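Local atomic coordinates of N-acetylglucosamine 2-epimerase (Xylella fastidiosa, PDB entry 3GT5), a protein that probably isomerises or epimerises a sugar, like other N-acylglucosamine 2-epimerase family enzymes. Residues 35-44 against 364-372; 54-62 against 73-84. All blocks are in the same frame, centred on the assembly; numbering follows the deposited sequence.

After helix 8-22 the chain runs through the loop and short strands of 35-44, then enters helix 51-68. Contact 2 is the first to close: helix 51-68 turns tightly into helix 71-88, and 54-62 packs on 73-84 with 10 residues between the segments. Contact 1 closes far later, when 364-372, between strand 357-358 and helix 377-387, returns to 35-44 across 319 intervening residues. The short closure therefore lies within the long one, and the two do not cross. They also meet directly, His35 and Phe37 of contact 1 packing on Ser54 and Phe57. Contact 1 ties the 35-44 loop to the C-terminal part of the chain, and that loop rests on helix 51-68 of the hairpin closed by contact 2.

Contact 1: 35-44 against 364-372; sequences HYFRDDGSIY and KYNDEKSPA
Asp39 engages 364-372 with both its side chain and its backbone. Its carboxylate and the lysine chain of Lys364 approach from opposite directions, and Lys364 NZ forms a salt bridge 2.9 Å long with Asp39 OD2 on the syn side. Asp39 OD1 instead takes a water that also donates to Asn366 O. With CG anti to the backbone N (chi1 177°) and a later bend at chi3, Lys369 sends NZ to within 2.8 Å of Asp39 O, in the carbonyl plane and on a lone pair; the same NZ is also gripped by Asp348 and Gly352 O. Asp39 N binds Asp367 O at 2.8 Å, although the N-H...O angle is only 130°. Arg38 runs alongside Asp367, pointing the same way, but Arg38 NE stays 3.9 Å from Asp367 OD2, a long salt bridge. The Tyr44 side chain crosses that of Glu368 at about a right angle, yet ring and carboxylate planes differ by just 17°. Tyr44 OH touches Pro371 CB at 3.3 Å, and a water links that hydroxyl to Glu368 OE1. Ala372 N sits over one face of the Tyr36 ring, towards the rim, while the Tyr36 hydroxyl is bonded to His48. In the backbone, Phe37 N to Ser370 O (2.9 Å) and Ser370 N to Phe37 O (3.0 Å) form one antiparallel hydrogen-bonded pair. Lys369 and Ser370 both face Phe37, a classic beta bulge beside the single bridge that ties two inter-helical loops of what is probably the (alpha/alpha)6 barrel of this epimerase family.

Contact 2: 54-62 against 73-84; sequences STRFVFNYA and YLDAVHHGLSYV
An antiparallel helical hairpin is formed by helices 51-68 and 71-88, within what is probably an (alpha/alpha)6 barrel, as in this epimerase family. The axes of the short segments 54-62 and 73-84 approach to 8.3 Å with their N-to-C directions 162° apart, and no direct hydrogen bond joins them, so the interface is one of side-chain packing. Near the hairpin turn, Ala76 places CB over the centre of one face of the Tyr61 ring, 3.4 Å from its centroid, a CH-pi contact. Tyr73 approaches the same ring differently: its CD1 lies at the edge of Tyr61, near the plane, and the two rings are inclined at 61°, an oblique pair. The Tyr61 hydroxyl is bonded to His23, whose ring also meets Tyr73 edge-to-face, so one histidine touches both tyrosines. One step along the interface, Val77 CG2 presses against the backbone of 54-62, 3.3 Å from Ala62 N, and also borders the CB atoms of Tyr61 and Ala62. Val58 splits its two methyls between neighbours. Val58 CG1, anti to the backbone N (chi1 168°), meets Leu81 CD2 at 4.0 Å, the side chains crossing at about a right angle; Val58 CG2 lies on the main chain of Gly80, 3.7 Å from Gly80 C, a position possible because Gly80 has no side chain. At the far end, Val84 CG2 packs on Thr55 CG2, and Ser54 OG lies at the edge of the Tyr83 ring while bonding to His88. A water donates to Ser54 O at 2.8 Å and to Gly80 O at 2.9 Å, bridging two helix carbonyls.

Contact 1: 35-44 against 364-372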
loop_
_atom_site.group_PDB
_atom_site.type_symbol
_atom_site.label_atom_id
_atom_site.label_comp_id
_atom_site.label_asym_id
_atom_site.label_seq_id
_atom_site.Cartn_x
_atom_site.Cartn_y
_atom_site.Cartn_z
ATOM N N HIS A 35 10.790 -5.857 -12.472
ATOM C CA HIS A 35 10.012 -4.784 -11.832
ATOM C C HIS A 35 9.466 -3.686 -12.767
ATOM O O HIS A 35 8.800 -2.772 -12.298
ATOM C CB HIS A 35 10.844 -4.144 -10.715
ATOM C CG HIS A 35 11.159 -5.083 -9.597
ATOM N ND1 HIS A 35 12.034 -4.767 -8.583
ATOM C CD2 HIS A 35 10.712 -6.333 -9.330
ATOM C CE1 HIS A 35 12.102 -5.773 -7.731
ATOM N NE2 HIS A 35 11.289 -6.729 -8.145
ATOM N N TYR A 36 9.733 -3.770 -14.077
ATOM C CA TYR A 36 9.310 -2.732 -15.012
ATOM C C TYR A 36 8.605 -3.362 -16.219
ATOM O O TYR A 36 9.241 -4.090 -17.010
ATOM C CB TYR A 36 10.527 -1.926 -15.472
ATOM C CG TYR A 36 11.186 -1.053 -14.404
ATOM C CD1 TYR A 36 10.890 0.305 -14.291
ATOM C CD2 TYR A 36 12.121 -1.580 -13.541
ATOM C CE1 TYR A 36 11.503 1.102 -13.342
ATOM C CE2 TYR A 36 12.734 -0.801 -12.580
ATOM C CZ TYR A 36 12.428 0.548 -12.502
ATOM O OH TYR A 36 13.062 1.314 -11.566
ATOM N N PHE A 37 7.295 -3.130 -16.321
ATOM C CA PHE A 37 6.458 -3.742 -17.351
ATOM C C PHE A 37 5.703 -2.718 -18.177
ATOM O O PHE A 37 5.078 -1.762 -17.652
ATOM C CB PHE A 37 5.390 -4.665 -16.763
ATOM C CG PHE A 37 5.922 -5.738 -15.835
ATOM C CD1 PHE A 37 6.003 -7.049 -16.256
ATOM C CD2 PHE A 37 6.292 -5.445 -14.520
ATOM C CE1 PHE A 37 6.481 -8.027 -15.416
ATOM C CE2 PHE A 37 6.764 -6.443 -13.679
ATOM C CZ PHE A 37 6.872 -7.718 -14.125
ATOM N N ARG A 38 5.721 -2.925 -19.499
ATOM C CA ARG A 38 4.849 -2.199 -20.394
ATOM C C ARG A 38 3.404 -2.713 -20.373
ATOM O O ARG A 38 3.120 -3.773 -19.802
ATOM C CB ARG A 38 5.355 -2.297 -21.848
ATOM C CG ARG A 38 6.717 -1.718 -22.068
ATOM C CD ARG A 38 7.082 -1.682 -23.575
ATOM N NE ARG A 38 8.439 -1.192 -23.732
ATOM C CZ ARG A 38 9.537 -1.949 -23.805
ATOM N NH1 ARG A 38 9.486 -3.276 -23.749
ATOM N NH2 ARG A 38 10.722 -1.358 -23.935
ATOM N N ASP A 39 2.504 -1.982 -21.035
ATOM C CA ASP A 39 1.091 -2.340 -21.074
ATOM C C ASP A 39 0.892 -3.771 -21.538
ATOM O O ASP A 39 0.000 -4.443 -21.058
ATOM C CB ASP A 39 0.296 -1.424 -22.000
ATOM C CG ASP A 39 0.033 -0.025 -21.419
ATOM O OD1 ASP A 39 0.139 0.191 -20.196
ATOM O OD2 ASP A 39 -0.342 0.888 -22.201
ATOM N N ASP A 40 1.699 -4.207 -22.499
ATOM C CA ASP A 40 1.523 -5.540 -23.083
ATOM C C ASP A 40 2.275 -6.620 -22.333
ATOM O O ASP A 40 2.297 -7.768 -22.764
ATOM C CB ASP A 40 1.905 -5.546 -24.566
ATOM C CG ASP A 40 3.379 -5.190 -24.805
ATOM O OD1 ASP A 40 4.214 -5.163 -23.868
ATOM O OD2 ASP A 40 3.711 -4.934 -25.983
ATOM N N GLY A 41 2.902 -6.250 -21.222
ATOM C CA GLY A 41 3.593 -7.231 -20.380
ATOM C C GLY A 41 5.068 -7.379 -20.636
ATOM O O GLY A 41 5.749 -8.063 -19.882
ATOM N N SER A 42 5.587 -6.722 -21.670
ATOM C CA SER A 42 6.996 -6.845 -21.979
ATOM C C SER A 42 7.821 -6.104 -20.919
ATOM O O SER A 42 7.318 -5.148 -20.281
ATOM C CB SER A 42 7.294 -6.380 -23.413
ATOM O OG SER A 42 6.926 -5.060 -23.665
ATOM N N ILE A 43 9.039 -6.592 -20.690
ATOM C CA ILE A 43 9.924 -6.049 -19.652
ATOM C C ILE A 43 10.802 -4.958 -20.260
ATOM O O ILE A 43 11.510 -5.178 -21.267
ATOM C CB ILE A 43 10.747 -7.160 -18.939
ATOM C CG1 ILE A 43 9.827 -8.085 -18.146
ATOM C CG2 ILE A 43 11.814 -6.557 -17.980
ATOM C CD1 ILE A 43 9.794 -9.471 -18.596
ATOM N N TYR A 44 10.737 -3.756 -19.706
ATOM C CA TYR A 44 11.492 -2.635 -20.293
ATOM C C TYR A 44 12.722 -2.236 -19.525
ATOM O O TYR A 44 13.476 -1.371 -19.978
ATOM C CB TYR A 44 10.579 -1.428 -20.556
ATOM C CG TYR A 44 10.064 -0.610 -19.386
ATOM C CD1 TYR A 44 10.832 0.404 -18.812
ATOM C CD2 TYR A 44 8.744 -0.767 -18.928
ATOM C CE1 TYR A 44 10.313 1.195 -17.787
ATOM C CE2 TYR A 44 8.235 0.020 -17.913
ATOM C CZ TYR A 44 9.009 0.981 -17.349
ATOM O OH TYR A 44 8.460 1.744 -16.341
ATOM N N LYS A 364 -4.112 8.417 -21.291
ATOM C CA LYS A 364 -2.837 7.788 -20.994
ATOM C C LYS A 364 -1.650 8.696 -21.247
ATOM O O LYS A 364 -1.609 9.394 -22.247
ATOM C CB LYS A 364 -2.642 6.579 -21.924
ATOM C CG LYS A 364 -3.741 5.531 -21.852
ATOM C CD LYS A 364 -3.475 4.538 -20.766
ATOM C CE LYS A 364 -2.151 3.793 -20.965
ATOM N NZ LYS A 364 -1.995 3.217 -22.329
ATOM N N TYR A 365 -0.662 8.656 -20.366
ATOM C CA TYR A 365 0.605 9.343 -20.593
ATOM C C TYR A 365 1.568 8.542 -21.481
ATOM O O TYR A 365 2.284 9.121 -22.306
ATOM C CB TYR A 365 1.306 9.673 -19.276
ATOM C CG TYR A 365 0.729 10.865 -18.544
ATOM C CD1 TYR A 365 0.977 12.172 -18.978
ATOM C CD2 TYR A 365 -0.058 10.693 -17.409
ATOM C CE1 TYR A 365 0.468 13.257 -18.301
ATOM C CE2 TYR A 365 -0.596 11.786 -16.734
ATOM C CZ TYR A 365 -0.311 13.062 -17.171
ATOM O OH TYR A 365 -0.824 14.130 -16.486
ATOM N N ASN A 366 1.631 7.228 -21.270
ATOM C CA ASN A 366 2.588 6.360 -21.969
ATOM C C ASN A 366 2.197 4.907 -21.731
ATOM O O ASN A 366 1.122 4.639 -21.174
ATOM C CB ASN A 366 4.053 6.633 -21.563
ATOM C CG ASN A 366 4.292 6.428 -20.100
ATOM O OD1 ASN A 366 3.793 5.468 -19.520
ATOM N ND2 ASN A 366 5.011 7.363 -19.468
ATOM N N ASP A 367 3.067 3.988 -22.138
ATOM C CA ASP A 367 2.777 2.544 -22.055
ATOM C C ASP A 367 3.464 1.858 -20.853
ATOM O O ASP A 367 3.554 0.624 -20.802
ATOM C CB ASP A 367 3.244 1.846 -23.345
ATOM C CG ASP A 367 4.786 1.807 -23.473
ATOM O OD1 ASP A 367 5.500 2.551 -22.742
ATOM O OD2 ASP A 367 5.292 1.014 -24.307
ATOM N N GLU A 368 3.947 2.651 -19.904
ATOM C CA GLU A 368 4.625 2.123 -18.710
ATOM C C GLU A 368 3.620 1.757 -17.621
ATOM O O GLU A 368 3.402 2.496 -16.679
ATOM C CB GLU A 368 5.664 3.126 -18.223
ATOM C CG GLU A 368 6.758 3.302 -19.255
ATOM C CD GLU A 368 7.871 4.283 -18.857
ATOM O OE1 GLU A 368 7.837 4.914 -17.788
ATOM O OE2 GLU A 368 8.809 4.444 -19.662
ATOM N N LYS A 369 2.984 0.598 -17.794
ATOM C CA LYS A 369 1.928 0.135 -16.927
ATOM C C LYS A 369 2.373 -0.031 -15.490
ATOM O O LYS A 369 1.691 0.411 -14.582
ATOM C CB LYS A 369 1.381 -1.206 -17.408
ATOM C CG LYS A 369 0.313 -1.831 -16.517
ATOM C CD LYS A 369 -0.353 -2.992 -17.208
ATOM C CE LYS A 369 -1.497 -2.615 -18.123
ATOM N NZ LYS A 369 -1.850 -3.756 -19.023
ATOM N N SER A 370 3.494 -0.698 -15.310
ATOM C CA SER A 370 3.962 -1.025 -13.966
ATOM C C SER A 370 5.456 -0.791 -13.890
ATOM O O SER A 370 6.248 -1.705 -14.054
ATOM C CB SER A 370 3.670 -2.465 -13.592
ATOM O OG SER A 370 2.310 -2.728 -13.565
ATOM N N PRO A 371 5.848 0.442 -13.571
ATOM C CA PRO A 371 7.238 0.686 -13.206
ATOM C C PRO A 371 7.521 0.161 -11.790
ATOM O O PRO A 371 6.612 -0.282 -11.087
ATOM C CB PRO A 371 7.369 2.212 -13.289
ATOM C CG PRO A 371 5.957 2.759 -13.386
ATOM C CD PRO A 371 4.995 1.633 -13.407
ATOM N N ALA A 372 8.769 0.252 -11.379
ATOM C CA ALA A 372 9.210 -0.164 -10.045
ATOM C C ALA A 372 8.326 0.472 -9.005
ATOM O O ALA A 372 8.004 1.662 -9.081
ATOM C CB ALA A 372 10.651 0.240 -9.822
HETATM O O HOH W 1 0.342 2.705 -19.278
HETATM O O HOH W 2 9.681 3.710 -15.517
#

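Contact 2: 54-62 against 73-84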
loop_
_atom_site.group_PDB
_atom_site.type_symbol
_atom_site.label_atom_id
_atom_site.label_comp_id
_atom_site.label_asym_id
_atom_site.label_seq_id
_atom_site.Cartn_x
_atom_site.Cartn_y
_atom_site.Cartn_z
ATOM N N SER A 54 10.008 -5.935 -4.948
ATOM C CA SER A 54 10.435 -7.262 -4.468
ATOM C C SER A 54 9.502 -7.772 -3.356
ATOM O O SER A 54 9.112 -8.946 -3.331
ATOM C CB SER A 54 11.889 -7.248 -3.935
ATOM O OG SER A 54 12.827 -7.044 -4.975
ATOM N N THR A 55 9.152 -6.905 -2.429
ATOM C CA THR A 55 8.240 -7.277 -1.335
ATOM C C THR A 55 6.766 -7.364 -1.771
ATOM O O THR A 55 6.042 -8.288 -1.363
ATOM C CB THR A 55 8.430 -6.315 -0.161
ATOM O OG1 THR A 55 8.260 -4.960 -0.608
ATOM C CG2 THR A 55 9.806 -6.497 0.486
ATOM N N ARG A 56 6.301 -6.404 -2.570
ATOM C CA ARG A 56 4.899 -6.402 -2.989
ATOM C C ARG A 56 4.566 -7.634 -3.820
ATOM O O ARG A 56 3.462 -8.155 -3.734
ATOM C CB ARG A 56 4.545 -5.114 -3.747
ATOM C CG ARG A 56 4.295 -3.937 -2.786
ATOM C CD ARG A 56 3.999 -2.668 -3.543
ATOM N NE ARG A 56 3.817 -1.537 -2.632
ATOM C CZ ARG A 56 3.451 -0.314 -3.034
ATOM N NH1 ARG A 56 3.151 -0.095 -4.305
ATOM N NH2 ARG A 56 3.309 0.670 -2.144
ATOM N N PHE A 57 5.501 -8.093 -4.655
ATOM C CA PHE A 57 5.237 -9.323 -5.433
ATOM C C PHE A 57 5.088 -10.559 -4.533
ATOM O O PHE A 57 4.350 -11.466 -4.858
ATOM C CB PHE A 57 6.328 -9.610 -6.438
ATOM C CG PHE A 57 6.110 -8.994 -7.791
ATOM C CD1 PHE A 57 5.037 -9.378 -8.587
ATOM C CD2 PHE A 57 7.029 -8.090 -8.300
ATOM C CE1 PHE A 57 4.858 -8.815 -9.856
ATOM C CE2 PHE A 57 6.858 -7.527 -9.579
ATOM C CZ PHE A 57 5.767 -7.905 -10.343
ATOM N N VAL A 58 5.787 -10.607 -3.398
ATOM C CA VAL A 58 5.537 -11.680 -2.418
ATOM C C VAL A 58 4.099 -11.620 -1.903
ATOM O O VAL A 58 3.423 -12.637 -1.818
ATOM C CB VAL A 58 6.509 -11.576 -1.244
ATOM C CG1 VAL A 58 6.115 -12.495 -0.047
ATOM C CG2 VAL A 58 7.901 -11.884 -1.693
ATOM N N PHE A 59 3.599 -10.428 -1.576
ATOM C CA PHE A 59 2.187 -10.257 -1.210
ATOM C C PHE A 59 1.245 -10.776 -2.326
ATOM O O PHE A 59 0.319 -11.530 -2.026
ATOM C CB PHE A 59 1.898 -8.771 -0.841
ATOM C CG PHE A 59 0.461 -8.439 -0.660
ATOM C CD1 PHE A 59 -0.076 -8.355 0.611
ATOM C CD2 PHE A 59 -0.351 -8.144 -1.759
ATOM C CE1 PHE A 59 -1.407 -8.003 0.804
ATOM C CE2 PHE A 59 -1.720 -7.803 -1.575
ATOM C CZ PHE A 59 -2.229 -7.728 -0.283
ATOM N N ASN A 60 1.459 -10.331 -3.575
ATOM C CA ASN A 60 0.631 -10.679 -4.752
ATOM C C ASN A 60 0.446 -12.198 -4.734
ATOM O O ASN A 60 -0.659 -12.726 -4.817
ATOM C CB ASN A 60 1.356 -10.407 -6.082
ATOM C CG ASN A 60 1.328 -8.962 -6.569
ATOM O OD1 ASN A 60 0.957 -8.027 -5.847
ATOM N ND2 ASN A 60 1.706 -8.785 -7.877
ATOM N N TYR A 61 1.560 -12.890 -4.661
ATOM C CA TYR A 61 1.500 -14.340 -4.865
ATOM C C TYR A 61 0.988 -15.051 -3.627
ATOM O O TYR A 61 0.256 -16.060 -3.752
ATOM C CB TYR A 61 2.866 -14.851 -5.254
ATOM C CG TYR A 61 3.228 -14.735 -6.734
ATOM C CD1 TYR A 61 2.669 -15.601 -7.655
ATOM C CD2 TYR A 61 4.171 -13.818 -7.182
ATOM C CE1 TYR A 61 2.971 -15.529 -8.981
ATOM C CE2 TYR A 61 4.530 -13.746 -8.512
ATOM C CZ TYR A 61 3.899 -14.614 -9.415
ATOM O OH TYR A 61 4.248 -14.629 -10.752
ATOM N N ALA A 62 1.351 -14.562 -2.433
ATOM C CA ALA A 62 0.807 -15.153 -1.187
ATOM C C ALA A 62 -0.686 -15.043 -1.086
ATOM O O ALA A 62 -1.334 -16.017 -0.800
ATOM C CB ALA A 62 1.467 -14.567 0.048
ATOM N N TYR A 73 1.990 -20.506 -7.401
ATOM C CA TYR A 73 1.976 -19.247 -6.627
ATOM C C TYR A 73 2.739 -19.415 -5.328
ATOM O O TYR A 73 3.481 -18.507 -4.928
ATOM C CB TYR A 73 0.571 -18.793 -6.347
ATOM C CG TYR A 73 -0.246 -18.389 -7.569
ATOM C CD1 TYR A 73 0.328 -18.181 -8.812
ATOM C CD2 TYR A 73 -1.598 -18.168 -7.442
ATOM C CE1 TYR A 73 -0.460 -17.794 -9.924
ATOM C CE2 TYR A 73 -2.376 -17.762 -8.532
ATOM C CZ TYR A 73 -1.811 -17.591 -9.754
ATOM O OH TYR A 73 -2.620 -17.205 -10.804
ATOM N N LEU A 74 2.571 -20.571 -4.672
ATOM C CA LEU A 74 3.385 -20.884 -3.469
ATOM C C LEU A 74 4.877 -20.932 -3.793
ATOM O O LEU A 74 5.685 -20.399 -3.051
ATOM C CB LEU A 74 2.914 -22.187 -2.795
ATOM C CG LEU A 74 3.547 -22.606 -1.433
ATOM C CD1 LEU A 74 3.358 -21.541 -0.387
ATOM C CD2 LEU A 74 2.954 -23.911 -0.963
ATOM N N ASP A 75 5.259 -21.552 -4.906
ATOM C CA ASP A 75 6.650 -21.546 -5.365
ATOM C C ASP A 75 7.223 -20.139 -5.563
ATOM O O ASP A 75 8.416 -19.885 -5.237
ATOM C CB ASP A 75 6.786 -22.286 -6.694
ATOM C CG ASP A 75 6.545 -23.772 -6.559
ATOM O OD1 ASP A 75 6.599 -24.284 -5.421
ATOM O OD2 ASP A 75 6.341 -24.433 -7.609
ATOM N N ALA A 76 6.382 -19.252 -6.108
ATOM C CA ALA A 76 6.790 -17.870 -6.357
ATOM C C ALA A 76 6.961 -17.096 -5.050
ATOM O O ALA A 76 7.844 -16.244 -4.987
ATOM C CB ALA A 76 5.786 -17.128 -7.275
ATOM N N VAL A 77 6.148 -17.378 -4.034
ATOM C CA VAL A 77 6.344 -16.781 -2.675
ATOM C C VAL A 77 7.747 -17.119 -2.147
ATOM O O VAL A 77 8.496 -16.217 -1.693
ATOM C CB VAL A 77 5.251 -17.249 -1.656
ATOM C CG1 VAL A 77 5.599 -16.844 -0.186
ATOM C CG2 VAL A 77 3.875 -16.703 -2.026
ATOM N N HIS A 78 8.121 -18.411 -2.216
ATOM C CA HIS A 78 9.496 -18.840 -1.815
ATOM C C HIS A 78 10.634 -18.153 -2.610
ATOM O O HIS A 78 11.588 -17.631 -2.044
ATOM C CB HIS A 78 9.640 -20.387 -1.939
ATOM C CG HIS A 78 8.996 -21.150 -0.815
ATOM N ND1 HIS A 78 7.632 -21.288 -0.675
ATOM C CD2 HIS A 78 9.541 -21.822 0.233
ATOM C CE1 HIS A 78 7.363 -22.022 0.397
ATOM N NE2 HIS A 78 8.506 -22.353 0.965
ATOM N N HIS A 79 10.499 -18.119 -3.929
ATOM C CA HIS A 79 11.431 -17.447 -4.796
ATOM C C HIS A 79 11.593 -15.965 -4.415
ATOM O O HIS A 79 12.712 -15.460 -4.331
ATOM C CB HIS A 79 10.919 -17.613 -6.250
ATOM C CG HIS A 79 11.773 -16.986 -7.301
ATOM N ND1 HIS A 79 12.858 -17.639 -7.869
ATOM C CD2 HIS A 79 11.640 -15.820 -7.980
ATOM C CE1 HIS A 79 13.396 -16.860 -8.793
ATOM N NE2 HIS A 79 12.661 -15.756 -8.895
ATOM N N GLY A 80 10.455 -15.273 -4.210
ATOM C CA GLY A 80 10.471 -13.855 -3.858
ATOM C C GLY A 80 11.094 -13.585 -2.510
ATOM O O GLY A 80 11.841 -12.612 -2.340
ATOM N N LEU A 81 10.759 -14.409 -1.527
ATOM C CA LEU A 81 11.369 -14.264 -0.206
ATOM C C LEU A 81 12.881 -14.548 -0.211
ATOM O O LEU A 81 13.638 -13.887 0.516
ATOM C CB LEU A 81 10.653 -15.122 0.824
ATOM C CG LEU A 81 9.274 -14.630 1.221
ATOM C CD1 LEU A 81 8.530 -15.705 1.925
ATOM C CD2 LEU A 81 9.382 -13.343 2.129
ATOM N N SER A 82 13.349 -15.503 -1.030
ATOM C CA SER A 82 14.781 -15.720 -1.162
ATOM C C SER A 82 15.498 -14.472 -1.667
ATOM O O SER A 82 16.557 -14.124 -1.180
ATOM C CB SER A 82 15.140 -16.902 -2.096
ATOM O OG SER A 82 14.543 -18.066 -1.573
ATOM N N TYR A 83 14.932 -13.817 -2.654
ATOM C CA TYR A 83 15.524 -12.598 -3.141
ATOM C C TYR A 83 15.611 -11.500 -2.054
ATOM O O TYR A 83 16.637 -10.836 -1.927
ATOM C CB TYR A 83 14.744 -12.076 -4.332
ATOM C CG TYR A 83 15.509 -11.095 -5.171
ATOM C CD1 TYR A 83 16.587 -11.507 -5.964
ATOM C CD2 TYR A 83 15.173 -9.761 -5.181
ATOM C CE1 TYR A 83 17.275 -10.607 -6.769
ATOM C CE2 TYR A 83 15.849 -8.853 -5.966
ATOM C CZ TYR A 83 16.908 -9.282 -6.765
ATOM O OH TYR A 83 17.575 -8.370 -7.537
ATOM N N VAL A 84 14.538 -11.332 -1.288
ATOM C CA VAL A 84 14.511 -10.345 -0.188
ATOM C C VAL A 84 15.594 -10.677 0.830
ATOM O O VAL A 84 16.389 -9.800 1.217
ATOM C CB VAL A 84 13.089 -10.245 0.475
ATOM C CG1 VAL A 84 13.118 -9.321 1.732
ATOM C CG2 VAL A 84 12.059 -9.696 -0.497
HETATM O O HOH W 3 11.201 -10.584 -4.309
#